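Local coordinates for protein putative fructosamine-3-kinase (Thermobifida fusca YX, PDB 3F7W) that is probably a small-molecule kinase of the fructosamine kinase family, likely to transfer phosphate from ATP to a sugar-derived substrate, at residues 236-241 and 250-255; 107-112 and 221-226; 126-131 and 192-197; 142-147 and 213-218; 65-70 and 115-120. All coordinates share one frame; numbering follows the deposited sequence. Where two conformers were deposited one is given.

Interaction 1: 236-241 and 250-255; sequences RVRDAY and GWRARI
R238 crosses from helix 234-244 to the start of helix 251-270 and meets W251, I255 and R252 with different parts of its side chain. The axes of the two short helical segments stay 14.7 Å apart, so long side chains make the whole contact.

Apolar packing comes first. R238 CD lies 3.9 Å from W251 CZ3, at the benzo end of the indole, approaching it obliquely, and the guanidinium stands at 62° to the ring plane; W251 CH2 sits over one of its faces. R238 NH1 lies 3.9 Å from I255 CD1, the two side chains arriving from opposite directions. The R238 chain bends at chi3 (-62°), and the guanidinium ends up near both W251 CH2 and I255 CD1.

Polar contacts run through a water and a carboxylate. R238 NE donates to water 1 at 2.9 Å. R238 NH2 forms a salt bridge with D235, one turn earlier on its own helix. R252 was deposited in two conformers, so its part is less certain; in the conformer given, its CG covers one face of the W251 ring, 3.6 Å above it, and its NH2 donates weakly to water 1 at 3.3 Å.

A leucine in place of R238 would probably leave D235 without its mate and water 1 without its stronger donor.

With the indole and I255 packed against its side chain, R238 is buried yet probably stays positively charged, D235 offsetting the charge that the nearby R252 guanidinium would otherwise oppose.

Interaction 2: 107-112 and 221-226; sequences HQLAAM and ADLAML
The carboxylate of D222 is the flat group that meets the other helix: M112 CE, the methyl of a selenomethionine, touches its OD2 end at 3.6 Å, the two side chains crossing at about a right angle. OD2 also accepts hydrogen bonds from H113 NE2 and H192 N, and OD1 one from G193 N. Three donors thus grip the buried carboxylate and fix its rotation, while the methyl only fills in beside it. M112 runs out extended, its CG anti to the backbone N (chi1 179°), and bends at the last torsion (chi3 86°), swinging CE inward to the acid.

One turn earlier on helix 99-114, L109 reaches L226 tip to tip, CD1 to CD1 at 3.9 Å. Both leucines are buried, and L109 is flanked further by L195. L223 lies close by, but it was deposited in two conformers, so its looser approach to L109 is doubtful.

The short segments run roughly antiparallel (148°) with axes 12.1 Å apart, a spacing bridged by side chains alone. Y241 of helix 234-244 packs on A110, covering one flank of helix 99-114.

Such a buried helical aspartate, holding the main chain of an HGD sequence, is consistent with the aspartate of helix F in the C-lobe of protein-kinase-like folds, here packed against the long helix 99-114.

Interaction 3: 126-131 and 192-197; sequences GYIGPL and HGDLWN
I128 lies against the G193-D194 corner of the HGD sequence, which is consistent with the catalytic loop of protein-kinase-like enzymes; D194 takes the position of the HGD aspartate in relatives of this clan. One methyl does the touching: I128 CD1 is 3.8 Å from the carbonyl oxygen G193 O and 4.0 Å from D194 CB. The isoleucine has CG1 anti to its own amide nitrogen (chi1 -172°), and the next torsion, near 70°, brings CD1 round to the loop, crossing the D194 side chain at a slant. No hydrogen bond links the segments, so the apolar methyl simply backs the aspartate stem.

I128 ends the first strand of a small hairpin, 126-128 with 131-133. Its type II' turn, I128 to L131, is closed by L131 N to I128 O at 3.0 Å, and G129 takes the positive phi such a turn needs. V265, A213 and Y153 also pack on I128.

On the loop side, H192 shapes the bend. Its ND1 accepts D194 N at 3.1 Å, with the N-H pointing fairly straight (152°) from a little out of the ring plane, while NE2 bonds to I210 O. L195 CD1 lies 3.7 Å above the centre of the H192 ring. G193 has backbone angles that call for glycine, and farther along the loop N199 ND2 binds D194 O.

Interaction 4: 142-147 and 213-218; sequences PEFYAE and AAHGGH
F144, one turn into helix 141-159, faces an extended piece of chain at H215 and G216. Segment 142-147 is regular helix apart from a wider pi-type turn at 145-147. Segment 213-218 changes direction sharply at G216; H218 is the N-cap of helix 219-229, and its ND1 caps E220 N.

The phenyl ring meets this corner with its far end. F144 CZ lies 3.8 Å from H215 CD2, which sits at the phenyl edge close to the ring plane, and 3.8 Å from the carbonyl oxygen G216 O. F144 CG is anti to the backbone N (chi1 169°), which carries the ring toward H215 and G216.

H215 holds its imidazole between its own amide nitrogen and carbonyl carbon (chi1 58°). From there ND1 donates to A213 O at 2.8 Å, lying in the plane of that carbonyl, with the oxygen nearly in the imidazole plane; this pins the ring's rotation. A leucine in place of H215 would probably leave A213 O without this donor and F144 CZ without its flat imidazole neighbour.

R149 of the same helix touches both F144 and H215. H215 bonds through its backbone to I191 and G217 to A189, at strand 189-191, and M133 of strand 131-133 packs on H215. Helix 141-159 thus packs on the linker between strand 206-209 and helix 219-229, in the helical lobe of a probably protein-kinase-like fold.

Interaction 5: 65-70 and 115-120; sequences LDWLGR and AGAESF
W67, near the C-terminal end of helix 57-68, and R70, just beyond it, face the chain that leaves helix 99-114.

W67 comes first and carries most of the contact. Its CG is anti to the backbone N (chi1 -179°), which swings the indole away from the helix axis and across to the opposite segment. There A117 CB sits at the edge of the ring, in its plane, 3.7 Å from W67 CZ2 and 4.1 Å from W67 CH2. The methyl therefore abuts the rim of the benzo ring and does not stack on it. The carbonyl oxygen G116 O is a looser neighbour at 4.5 Å from W67 CZ2.

R190 of strand 189-191 ties both sides together: it makes a cation-pi contact with the W67 indole, and its guanidinium donates to W67 O through NH1 and to G116 O through NE. W124 meets the same indole edge-to-face.

After L68 the helix ends, G69 N giving a weak bond back to L65 O. R70 then contributes its backbone: the methyl A115 CB lies 4.0 Å from R70 O.

On the partner side, G116 leaves the helical conformation with positive phi (76°), and the chain beyond it runs extended through A117. A 1,2-ethanediol molecule, probably from the crystallisation liquor, lies beside G116.

Helix 57-68 follows the third strand of the five-stranded sheet, consistent with the place of helix C in a protein-kinase-like N-lobe, so W67, with R190 against it, joins that lobe to the chain leaving helix 99-114.

From the N terminus, interaction 5 opens first, at the end of helix 57-68, and closes at 115-120. Interaction 2 opens at 107-112, before that closure, so the two cross, with M112 touching L68. Interactions 3 and 4 both begin and end inside the span of interaction 2, and they cross each other: 126-131, 142-147, 192-197, 213-218. They meet at A213, whose amide bonds to H192 O. Interaction 2 then closes at 221-226, where D222 bonds to the backbone of 192-197. Interaction 1 follows in series, between neighbouring C-terminal helices, and touches interaction 2 through Y241. Interaction 5 joins the sheet-bearing lobe to the helical one; the rest knit the helical lobe together.

Interaction 1: 236-241 and 250-255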
# COMPACT_ATOMS: atom_id res chain seq x y z
N ARG A 236 14.99 7.50 -11.49
CA ARG A 236 14.91 8.91 -11.12
C ARG A 236 14.20 9.12 -9.78
O ARG A 236 14.60 9.98 -9.01
CB ARG A 236 14.21 9.75 -12.16
CG ARG A 236 15.07 10.07 -13.36
CD ARG A 236 14.40 11.09 -14.25
NE ARG A 236 15.28 11.59 -15.31
CZ ARG A 236 15.58 10.94 -16.43
NH1 ARG A 236 15.11 9.71 -16.66
NH2 ARG A 236 16.38 11.51 -17.33
N VAL A 237 13.15 8.35 -9.53
CA VAL A 237 12.43 8.43 -8.25
C VAL A 237 13.38 8.01 -7.15
O VAL A 237 13.51 8.72 -6.17
CB VAL A 237 11.16 7.55 -8.21
CG1 VAL A 237 10.52 7.53 -6.77
CG2 VAL A 237 10.14 8.02 -9.31
N ARG A 238 14.04 6.86 -7.31
CA ARG A 238 14.95 6.34 -6.27
C ARG A 238 16.16 7.23 -6.06
O ARG A 238 16.57 7.42 -4.93
CB ARG A 238 15.42 4.91 -6.60
CG ARG A 238 14.33 3.88 -6.40
CD ARG A 238 14.86 2.45 -6.36
NE ARG A 238 15.50 2.09 -7.63
CZ ARG A 238 15.55 0.86 -8.13
NH1 ARG A 238 15.01 -0.18 -7.50
NH2 ARG A 238 16.15 0.67 -9.28
N ASP A 239 16.73 7.77 -7.13
CA ASP A 239 17.85 8.70 -7.02
C ASP A 239 17.48 9.96 -6.23
O ASP A 239 18.23 10.38 -5.35
CB ASP A 239 18.38 9.11 -8.41
CG ASP A 239 19.14 8.00 -9.11
OD1 ASP A 239 19.41 6.95 -8.50
OD2 ASP A 239 19.46 8.19 -10.30
N ALA A 240 16.34 10.56 -6.57
CA ALA A 240 15.84 11.74 -5.85
C ALA A 240 15.53 11.39 -4.39
O ALA A 240 15.93 12.10 -3.48
CB ALA A 240 14.64 12.34 -6.56
N TYR A 241 14.88 10.25 -4.15
CA TYR A 241 14.68 9.74 -2.77
C TYR A 241 15.98 9.64 -1.97
O TYR A 241 16.09 10.14 -0.84
CB TYR A 241 14.01 8.37 -2.87
CG TYR A 241 13.63 7.76 -1.55
CD1 TYR A 241 14.59 7.09 -0.76
CD2 TYR A 241 12.33 7.85 -1.08
CE1 TYR A 241 14.24 6.53 0.46
CE2 TYR A 241 11.97 7.29 0.16
CZ TYR A 241 12.94 6.62 0.91
OH TYR A 241 12.62 6.05 2.12
N GLY A 250 23.67 -1.41 0.96
CA GLY A 250 23.27 -2.77 0.60
C GLY A 250 21.79 -2.94 0.28
O GLY A 250 21.31 -4.07 0.07
N TRP A 251 21.06 -1.83 0.22
CA TRP A 251 19.63 -1.87 -0.08
C TRP A 251 19.27 -2.61 -1.37
O TRP A 251 18.26 -3.32 -1.40
CB TRP A 251 19.01 -0.45 -0.06
CG TRP A 251 19.50 0.48 -1.11
CD1 TRP A 251 20.54 1.33 -1.01
CD2 TRP A 251 18.96 0.66 -2.43
NE1 TRP A 251 20.69 2.03 -2.17
CE2 TRP A 251 19.73 1.65 -3.06
CE3 TRP A 251 17.88 0.10 -3.13
CZ2 TRP A 251 19.48 2.07 -4.37
CZ3 TRP A 251 17.61 0.53 -4.41
CH2 TRP A 251 18.43 1.50 -5.03
N ARG A 252 20.06 -2.46 -2.43
CA ARG A 252 19.72 -3.15 -3.68
C ARG A 252 19.63 -4.64 -3.49
O ARG A 252 18.68 -5.28 -3.96
CB ARG A 252 20.69 -2.82 -4.82
CG ARG A 252 20.29 -1.62 -5.63
CD ARG A 252 21.27 -1.36 -6.79
NE ARG A 252 21.45 0.07 -6.98
CZ ARG A 252 20.69 0.86 -7.75
NH1 ARG A 252 19.69 0.37 -8.45
NH2 ARG A 252 20.96 2.15 -7.82
N ALA A 253 20.61 -5.21 -2.79
CA ALA A 253 20.65 -6.65 -2.54
C ALA A 253 19.47 -7.15 -1.70
O ALA A 253 19.08 -8.32 -1.80
CB ALA A 253 21.98 -7.04 -1.85
N ARG A 254 18.93 -6.26 -0.86
CA ARG A 254 17.77 -6.59 -0.02
C ARG A 254 16.39 -6.44 -0.69
O ARG A 254 15.38 -6.76 -0.09
CB ARG A 254 17.79 -5.74 1.26
CG ARG A 254 18.93 -6.07 2.20
CD ARG A 254 18.78 -5.34 3.54
NE ARG A 254 18.80 -3.88 3.38
CZ ARG A 254 19.89 -3.12 3.38
NH1 ARG A 254 21.10 -3.66 3.53
NH2 ARG A 254 19.78 -1.82 3.21
N ILE A 255 16.35 -5.98 -1.94
CA ILE A 255 15.07 -5.82 -2.64
C ILE A 255 14.23 -7.10 -2.65
O ILE A 255 13.06 -7.04 -2.29
CB ILE A 255 15.24 -5.19 -4.04
CG1 ILE A 255 15.72 -3.72 -3.89
CG2 ILE A 255 13.90 -5.28 -4.83
CD1 ILE A 255 16.08 -3.06 -5.17
O HOH W 1 17.94 3.35 -8.49

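Interaction 2: 107-112 and 221-226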
# COMPACT_ATOMS: atom_id res chain seq x y z
N HIS A 107 11.27 12.90 -3.70
CA HIS A 107 11.28 13.75 -2.51
C HIS A 107 10.02 13.61 -1.65
O HIS A 107 10.10 13.59 -0.42
CB HIS A 107 11.44 15.21 -2.92
CG HIS A 107 12.79 15.54 -3.52
ND1 HIS A 107 13.01 16.71 -4.22
CD2 HIS A 107 13.97 14.89 -3.49
CE1 HIS A 107 14.28 16.75 -4.60
NE2 HIS A 107 14.88 15.66 -4.18
N GLN A 108 8.86 13.56 -2.29
CA GLN A 108 7.59 13.38 -1.62
C GLN A 108 7.58 12.11 -0.79
O GLN A 108 7.13 12.12 0.36
CB GLN A 108 6.43 13.33 -2.62
CG GLN A 108 6.10 14.61 -3.38
CD GLN A 108 4.96 14.41 -4.34
OE1 GLN A 108 5.12 13.83 -5.44
NE2 GLN A 108 3.75 14.80 -3.89
N LEU A 109 8.03 11.02 -1.38
CA LEU A 109 8.06 9.73 -0.68
C LEU A 109 9.02 9.72 0.50
O LEU A 109 8.73 9.13 1.53
CB LEU A 109 8.45 8.60 -1.65
CG LEU A 109 7.43 7.99 -2.61
CD1 LEU A 109 8.17 6.89 -3.45
CD2 LEU A 109 6.21 7.42 -1.88
N ALA A 110 10.21 10.31 0.33
CA ALA A 110 11.16 10.42 1.41
C ALA A 110 10.54 11.16 2.62
O ALA A 110 10.70 10.72 3.75
CB ALA A 110 12.47 11.14 0.93
N ALA A 111 9.87 12.28 2.39
CA ALA A 111 9.29 13.06 3.49
C ALA A 111 8.16 12.26 4.17
O ALA A 111 8.01 12.28 5.38
CB ALA A 111 8.76 14.40 2.99
N MSE A 112 7.39 11.54 3.35
CA MSE A 112 6.30 10.69 3.82
C MSE A 112 6.87 9.63 4.76
O MSE A 112 6.42 9.52 5.90
CB MSE A 112 5.56 9.99 2.67
CG MSE A 112 4.43 9.08 3.11
SE MSE A 112 3.57 8.27 1.58
CE MSE A 112 4.83 6.78 1.47
N ALA A 221 10.40 -1.45 1.94
CA ALA A 221 9.22 -2.15 1.44
C ALA A 221 8.58 -1.40 0.28
O ALA A 221 8.31 -1.98 -0.77
CB ALA A 221 8.18 -2.39 2.57
N ASP A 222 8.34 -0.11 0.46
CA ASP A 222 7.63 0.67 -0.57
C ASP A 222 8.46 0.75 -1.85
O ASP A 222 7.95 0.58 -2.95
CB ASP A 222 7.31 2.09 -0.07
CG ASP A 222 6.00 2.17 0.79
OD1 ASP A 222 5.25 1.18 0.93
OD2 ASP A 222 5.74 3.28 1.32
N LEU A 223 9.75 1.00 -1.69
CA LEU A 223 10.65 1.10 -2.85
C LEU A 223 10.80 -0.25 -3.55
O LEU A 223 10.94 -0.31 -4.76
CB LEU A 223 12.01 1.65 -2.42
CG LEU A 223 12.14 3.19 -2.43
CD1 LEU A 223 10.89 3.84 -1.88
CD2 LEU A 223 13.36 3.62 -1.64
N ALA A 224 10.76 -1.34 -2.78
CA ALA A 224 10.84 -2.68 -3.36
C ALA A 224 9.55 -3.01 -4.13
O ALA A 224 9.60 -3.71 -5.12
CB ALA A 224 11.10 -3.72 -2.28
N MSE A 225 8.42 -2.49 -3.67
CA MSE A 225 7.15 -2.70 -4.37
C MSE A 225 7.13 -1.93 -5.68
O MSE A 225 6.61 -2.43 -6.68
CB MSE A 225 5.94 -2.31 -3.49
CG MSE A 225 4.62 -2.63 -4.08
SE MSE A 225 4.43 -4.59 -4.27
CE MSE A 225 2.45 -4.79 -4.27
N LEU A 226 7.68 -0.72 -5.68
CA LEU A 226 7.84 0.04 -6.94
C LEU A 226 8.67 -0.76 -7.94
O LEU A 226 8.35 -0.83 -9.13
CB LEU A 226 8.46 1.42 -6.68
CG LEU A 226 7.57 2.42 -5.95
CD1 LEU A 226 8.42 3.67 -5.60
CD2 LEU A 226 6.31 2.76 -6.81

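Interaction 3: 126-131 and 192-197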
# COMPACT_ATOMS: atom_id res chain seq x y z
N GLY A 126 -5.55 -3.94 10.34
CA GLY A 126 -5.18 -3.76 8.96
C GLY A 126 -5.80 -4.69 7.94
O GLY A 126 -6.32 -5.77 8.28
N TYR A 127 -5.75 -4.25 6.69
CA TYR A 127 -6.13 -5.04 5.54
C TYR A 127 -5.13 -4.82 4.42
O TYR A 127 -4.56 -3.72 4.23
CB TYR A 127 -7.53 -4.66 5.01
CG TYR A 127 -8.64 -5.20 5.88
CD1 TYR A 127 -9.14 -6.48 5.67
CD2 TYR A 127 -9.13 -4.47 6.96
CE1 TYR A 127 -10.14 -7.01 6.48
CE2 TYR A 127 -10.14 -4.98 7.76
CZ TYR A 127 -10.63 -6.25 7.53
OH TYR A 127 -11.64 -6.78 8.33
N ILE A 128 -5.00 -5.87 3.61
CA ILE A 128 -4.27 -5.81 2.36
C ILE A 128 -5.24 -6.43 1.35
O ILE A 128 -5.54 -7.62 1.39
CB ILE A 128 -2.88 -6.49 2.50
CG1 ILE A 128 -2.03 -6.26 1.24
CG2 ILE A 128 -3.01 -8.03 2.85
CD1 ILE A 128 -1.53 -4.77 1.07
N GLY A 129 -5.80 -5.57 0.50
CA GLY A 129 -7.04 -5.86 -0.21
C GLY A 129 -8.12 -6.29 0.77
O GLY A 129 -8.30 -5.63 1.79
N PRO A 130 -8.80 -7.42 0.50
CA PRO A 130 -9.78 -7.96 1.43
C PRO A 130 -9.19 -8.86 2.52
O PRO A 130 -9.94 -9.37 3.36
CB PRO A 130 -10.68 -8.80 0.51
CG PRO A 130 -9.75 -9.35 -0.52
CD PRO A 130 -8.66 -8.25 -0.72
N LEU A 131 -7.87 -9.09 2.53
CA LEU A 131 -7.28 -9.99 3.51
C LEU A 131 -6.91 -9.23 4.77
O LEU A 131 -6.33 -8.13 4.66
CB LEU A 131 -6.01 -10.68 2.99
CG LEU A 131 -6.16 -11.69 1.87
CD1 LEU A 131 -4.75 -12.17 1.40
CD2 LEU A 131 -7.05 -12.82 2.32
N HIS A 192 3.32 3.34 2.76
CA HIS A 192 2.08 3.16 2.02
C HIS A 192 1.55 1.70 2.16
O HIS A 192 0.36 1.48 2.38
CB HIS A 192 2.31 3.57 0.57
CG HIS A 192 1.13 3.38 -0.31
ND1 HIS A 192 0.80 2.15 -0.85
CD2 HIS A 192 0.21 4.25 -0.78
CE1 HIS A 192 -0.29 2.28 -1.59
NE2 HIS A 192 -0.67 3.54 -1.57
N GLY A 193 2.43 0.72 1.98
CA GLY A 193 2.13 -0.69 2.19
C GLY A 193 1.66 -1.48 0.98
O GLY A 193 1.60 -2.70 1.05
N ASP A 194 1.30 -0.80 -0.10
CA ASP A 194 0.92 -1.43 -1.37
C ASP A 194 1.30 -0.56 -2.56
O ASP A 194 0.48 -0.29 -3.48
CB ASP A 194 -0.58 -1.74 -1.37
CG ASP A 194 -0.99 -2.74 -2.44
OD1 ASP A 194 -0.16 -3.58 -2.87
OD2 ASP A 194 -2.16 -2.67 -2.85
N LEU A 195 2.57 -0.12 -2.58
CA LEU A 195 3.00 0.90 -3.51
C LEU A 195 3.55 0.30 -4.79
O LEU A 195 4.75 0.36 -5.06
CB LEU A 195 4.02 1.84 -2.85
CG LEU A 195 4.25 3.18 -3.56
CD1 LEU A 195 2.97 4.02 -3.50
CD2 LEU A 195 5.51 3.92 -2.96
N TRP A 196 2.66 -0.24 -5.60
CA TRP A 196 3.00 -0.65 -6.98
C TRP A 196 2.46 0.40 -7.96
O TRP A 196 1.71 1.31 -7.55
CB TRP A 196 2.50 -2.07 -7.29
CG TRP A 196 1.01 -2.16 -7.37
CD1 TRP A 196 0.14 -2.16 -6.34
CD2 TRP A 196 0.23 -2.23 -8.57
NE1 TRP A 196 -1.16 -2.25 -6.82
CE2 TRP A 196 -1.12 -2.29 -8.19
CE3 TRP A 196 0.56 -2.29 -9.93
CZ2 TRP A 196 -2.16 -2.36 -9.13
CZ3 TRP A 196 -0.46 -2.36 -10.85
CH2 TRP A 196 -1.80 -2.41 -10.45
N ASN A 197 2.85 0.29 -9.23
CA ASN A 197 2.65 1.39 -10.19
C ASN A 197 1.18 1.83 -10.36
O ASN A 197 0.90 3.01 -10.59
CB ASN A 197 3.27 1.06 -11.57
CG ASN A 197 2.68 -0.19 -12.20
OD1 ASN A 197 1.55 -0.18 -12.70
ND2 ASN A 197 3.43 -1.29 -12.17

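Interaction 4: 142-147 and 213-218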
# COMPACT_ATOMS: atom_id res chain seq x y z
N PRO A 142 12.57 -7.73 12.11
CA PRO A 142 12.56 -9.13 11.68
C PRO A 142 11.40 -9.93 12.24
O PRO A 142 10.76 -10.69 11.51
CB PRO A 142 13.92 -9.68 12.21
CG PRO A 142 14.79 -8.47 12.30
CD PRO A 142 13.85 -7.37 12.75
N GLU A 143 11.10 -9.74 13.52
CA GLU A 143 9.96 -10.42 14.15
C GLU A 143 8.61 -9.98 13.55
O GLU A 143 7.73 -10.79 13.29
CB GLU A 143 9.97 -10.16 15.65
CG GLU A 143 11.09 -10.86 16.42
CD GLU A 143 12.51 -10.30 16.17
OE1 GLU A 143 12.69 -9.12 15.76
OE2 GLU A 143 13.46 -11.08 16.41
N PHE A 144 8.44 -8.68 13.42
CA PHE A 144 7.26 -8.14 12.78
C PHE A 144 7.06 -8.72 11.37
O PHE A 144 5.97 -9.17 11.01
CB PHE A 144 7.40 -6.61 12.73
CG PHE A 144 6.40 -5.94 11.87
CD1 PHE A 144 5.08 -5.83 12.28
CD2 PHE A 144 6.78 -5.40 10.64
CE1 PHE A 144 4.15 -5.21 11.46
CE2 PHE A 144 5.84 -4.76 9.84
CZ PHE A 144 4.54 -4.67 10.25
N TYR A 145 8.12 -8.73 10.56
CA TYR A 145 8.00 -9.14 9.18
C TYR A 145 7.66 -10.64 9.09
O TYR A 145 6.70 -11.03 8.44
CB TYR A 145 9.29 -8.85 8.44
CG TYR A 145 9.19 -8.95 6.93
CD1 TYR A 145 8.31 -8.15 6.22
CD2 TYR A 145 10.01 -9.82 6.22
CE1 TYR A 145 8.24 -8.21 4.82
CE2 TYR A 145 9.95 -9.89 4.83
CZ TYR A 145 9.05 -9.08 4.13
OH TYR A 145 8.97 -9.14 2.75
N ALA A 146 8.44 -11.46 9.80
CA ALA A 146 8.23 -12.91 9.81
C ALA A 146 6.81 -13.26 10.27
O ALA A 146 6.07 -13.93 9.56
CB ALA A 146 9.28 -13.62 10.65
N GLU A 147 6.42 -12.75 11.43
CA GLU A 147 5.22 -13.22 12.12
C GLU A 147 3.93 -12.56 11.61
O GLU A 147 2.86 -13.19 11.62
CB GLU A 147 5.34 -12.97 13.61
CG GLU A 147 6.53 -13.67 14.26
CD GLU A 147 6.82 -13.19 15.66
OE1 GLU A 147 5.89 -12.75 16.34
OE2 GLU A 147 7.98 -13.28 16.12
N ALA A 213 -2.25 0.56 2.32
CA ALA A 213 -2.39 -0.41 3.41
C ALA A 213 -1.37 0.08 4.48
O ALA A 213 -0.36 -0.56 4.78
CB ALA A 213 -2.10 -1.85 2.93
N ALA A 214 -1.63 1.28 5.00
CA ALA A 214 -0.61 2.08 5.66
C ALA A 214 -0.26 1.52 7.04
O ALA A 214 -1.12 1.07 7.80
CB ALA A 214 -1.04 3.57 5.76
N HIS A 215 1.04 1.55 7.35
CA HIS A 215 1.49 1.16 8.67
C HIS A 215 2.93 1.56 8.88
O HIS A 215 3.59 2.04 7.94
CB HIS A 215 1.33 -0.37 8.87
CG HIS A 215 2.06 -1.22 7.87
ND1 HIS A 215 1.58 -1.44 6.60
CD2 HIS A 215 3.22 -1.93 7.95
CE1 HIS A 215 2.38 -2.26 5.95
NE2 HIS A 215 3.39 -2.58 6.74
N GLY A 216 3.40 1.38 10.12
CA GLY A 216 4.82 1.46 10.43
C GLY A 216 5.51 0.25 9.87
O GLY A 216 5.19 -0.88 10.25
N GLY A 217 6.45 0.48 8.96
CA GLY A 217 7.09 -0.61 8.20
C GLY A 217 8.49 -0.19 7.85
O GLY A 217 8.93 0.92 8.19
N HIS A 218 9.22 -1.08 7.17
CA HIS A 218 10.51 -0.72 6.66
C HIS A 218 10.31 0.08 5.40
O HIS A 218 9.61 -0.35 4.49
CB HIS A 218 11.34 -1.98 6.39
CG HIS A 218 12.81 -1.73 6.38
ND1 HIS A 218 13.40 -0.81 5.53
CD2 HIS A 218 13.80 -2.25 7.13
CE1 HIS A 218 14.71 -0.81 5.75
NE2 HIS A 218 14.98 -1.68 6.71

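Interaction 5: 65-70 and 115-120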
# COMPACT_ATOMS: atom_id res chain seq x y z
N LEU A 65 -4.94 6.87 5.47
CA LEU A 65 -4.78 8.08 4.66
C LEU A 65 -4.47 9.30 5.55
O LEU A 65 -3.58 10.11 5.22
CB LEU A 65 -6.02 8.35 3.81
CG LEU A 65 -6.26 7.50 2.57
CD1 LEU A 65 -7.70 7.65 2.01
CD2 LEU A 65 -5.20 7.77 1.47
N ASP A 66 -5.18 9.42 6.68
CA ASP A 66 -4.97 10.55 7.58
C ASP A 66 -3.58 10.53 8.15
O ASP A 66 -2.91 11.56 8.26
CB ASP A 66 -6.03 10.55 8.69
CG ASP A 66 -5.79 11.63 9.74
OD1 ASP A 66 -5.98 12.80 9.43
OD2 ASP A 66 -5.45 11.27 10.87
N TRP A 67 -3.15 9.36 8.56
CA TRP A 67 -1.87 9.19 9.21
C TRP A 67 -0.71 9.35 8.24
O TRP A 67 0.31 9.98 8.54
CB TRP A 67 -1.87 7.82 9.88
CG TRP A 67 -0.62 7.45 10.65
CD1 TRP A 67 -0.26 7.88 11.90
CD2 TRP A 67 0.37 6.48 10.26
NE1 TRP A 67 0.94 7.29 12.28
CE2 TRP A 67 1.32 6.41 11.30
CE3 TRP A 67 0.53 5.67 9.13
CZ2 TRP A 67 2.43 5.55 11.24
CZ3 TRP A 67 1.63 4.84 9.07
CH2 TRP A 67 2.55 4.76 10.12
N LEU A 68 -0.84 8.79 7.05
CA LEU A 68 0.20 8.85 6.07
C LEU A 68 0.35 10.23 5.44
O LEU A 68 1.44 10.60 4.96
CB LEU A 68 -0.13 7.78 5.01
CG LEU A 68 0.89 7.24 4.06
CD1 LEU A 68 2.01 6.48 4.85
CD2 LEU A 68 0.12 6.36 3.04
N GLY A 69 -0.70 11.05 5.54
CA GLY A 69 -0.79 12.29 4.80
C GLY A 69 -0.15 13.50 5.46
O GLY A 69 -0.22 14.58 4.93
N ARG A 70 0.44 13.30 6.64
CA ARG A 70 1.01 14.40 7.42
C ARG A 70 2.52 14.50 7.16
O ARG A 70 3.37 14.28 8.04
CB ARG A 70 0.66 14.22 8.91
CG ARG A 70 -0.85 14.06 9.15
CD ARG A 70 -1.19 13.90 10.61
NE ARG A 70 -2.10 12.78 10.85
CZ ARG A 70 -2.38 12.27 12.05
NH1 ARG A 70 -1.84 12.78 13.16
NH2 ARG A 70 -3.20 11.22 12.15
N ALA A 115 8.43 10.98 8.22
CA ALA A 115 7.49 11.37 9.27
C ALA A 115 7.61 10.38 10.44
O ALA A 115 7.45 10.74 11.58
CB ALA A 115 6.07 11.41 8.71
N GLY A 116 7.94 9.12 10.13
CA GLY A 116 8.30 8.15 11.14
C GLY A 116 7.13 7.59 11.93
O GLY A 116 6.03 8.11 11.90
N ALA A 117 7.37 6.51 12.65
CA ALA A 117 6.33 5.85 13.40
C ALA A 117 6.88 5.39 14.74
O ALA A 117 8.07 5.17 14.88
CB ALA A 117 5.79 4.68 12.61
N GLU A 118 5.99 5.26 15.70
CA GLU A 118 6.35 4.89 17.06
C GLU A 118 6.79 3.43 17.09
O GLU A 118 7.70 3.06 17.81
CB GLU A 118 5.16 5.12 17.99
CG GLU A 118 4.37 6.42 17.69
CD GLU A 118 4.18 7.31 18.90
OE1 GLU A 118 5.15 7.50 19.67
OE2 GLU A 118 3.07 7.86 19.07
N SER A 119 6.15 2.61 16.25
CA SER A 119 6.46 1.19 16.17
C SER A 119 6.13 0.69 14.77
O SER A 119 5.57 1.42 13.95
CB SER A 119 5.60 0.44 17.21
OG SER A 119 4.25 0.39 16.77
N PHE A 120 6.53 -0.55 14.50
CA PHE A 120 6.03 -1.28 13.35
C PHE A 120 4.56 -1.62 13.61
O PHE A 120 4.17 -1.81 14.74
CB PHE A 120 6.87 -2.52 13.13
CG PHE A 120 8.31 -2.21 12.85
CD1 PHE A 120 8.69 -1.78 11.58
CD2 PHE A 120 9.26 -2.26 13.87
CE1 PHE A 120 10.01 -1.44 11.32
CE2 PHE A 120 10.59 -1.93 13.62
CZ PHE A 120 10.97 -1.52 12.34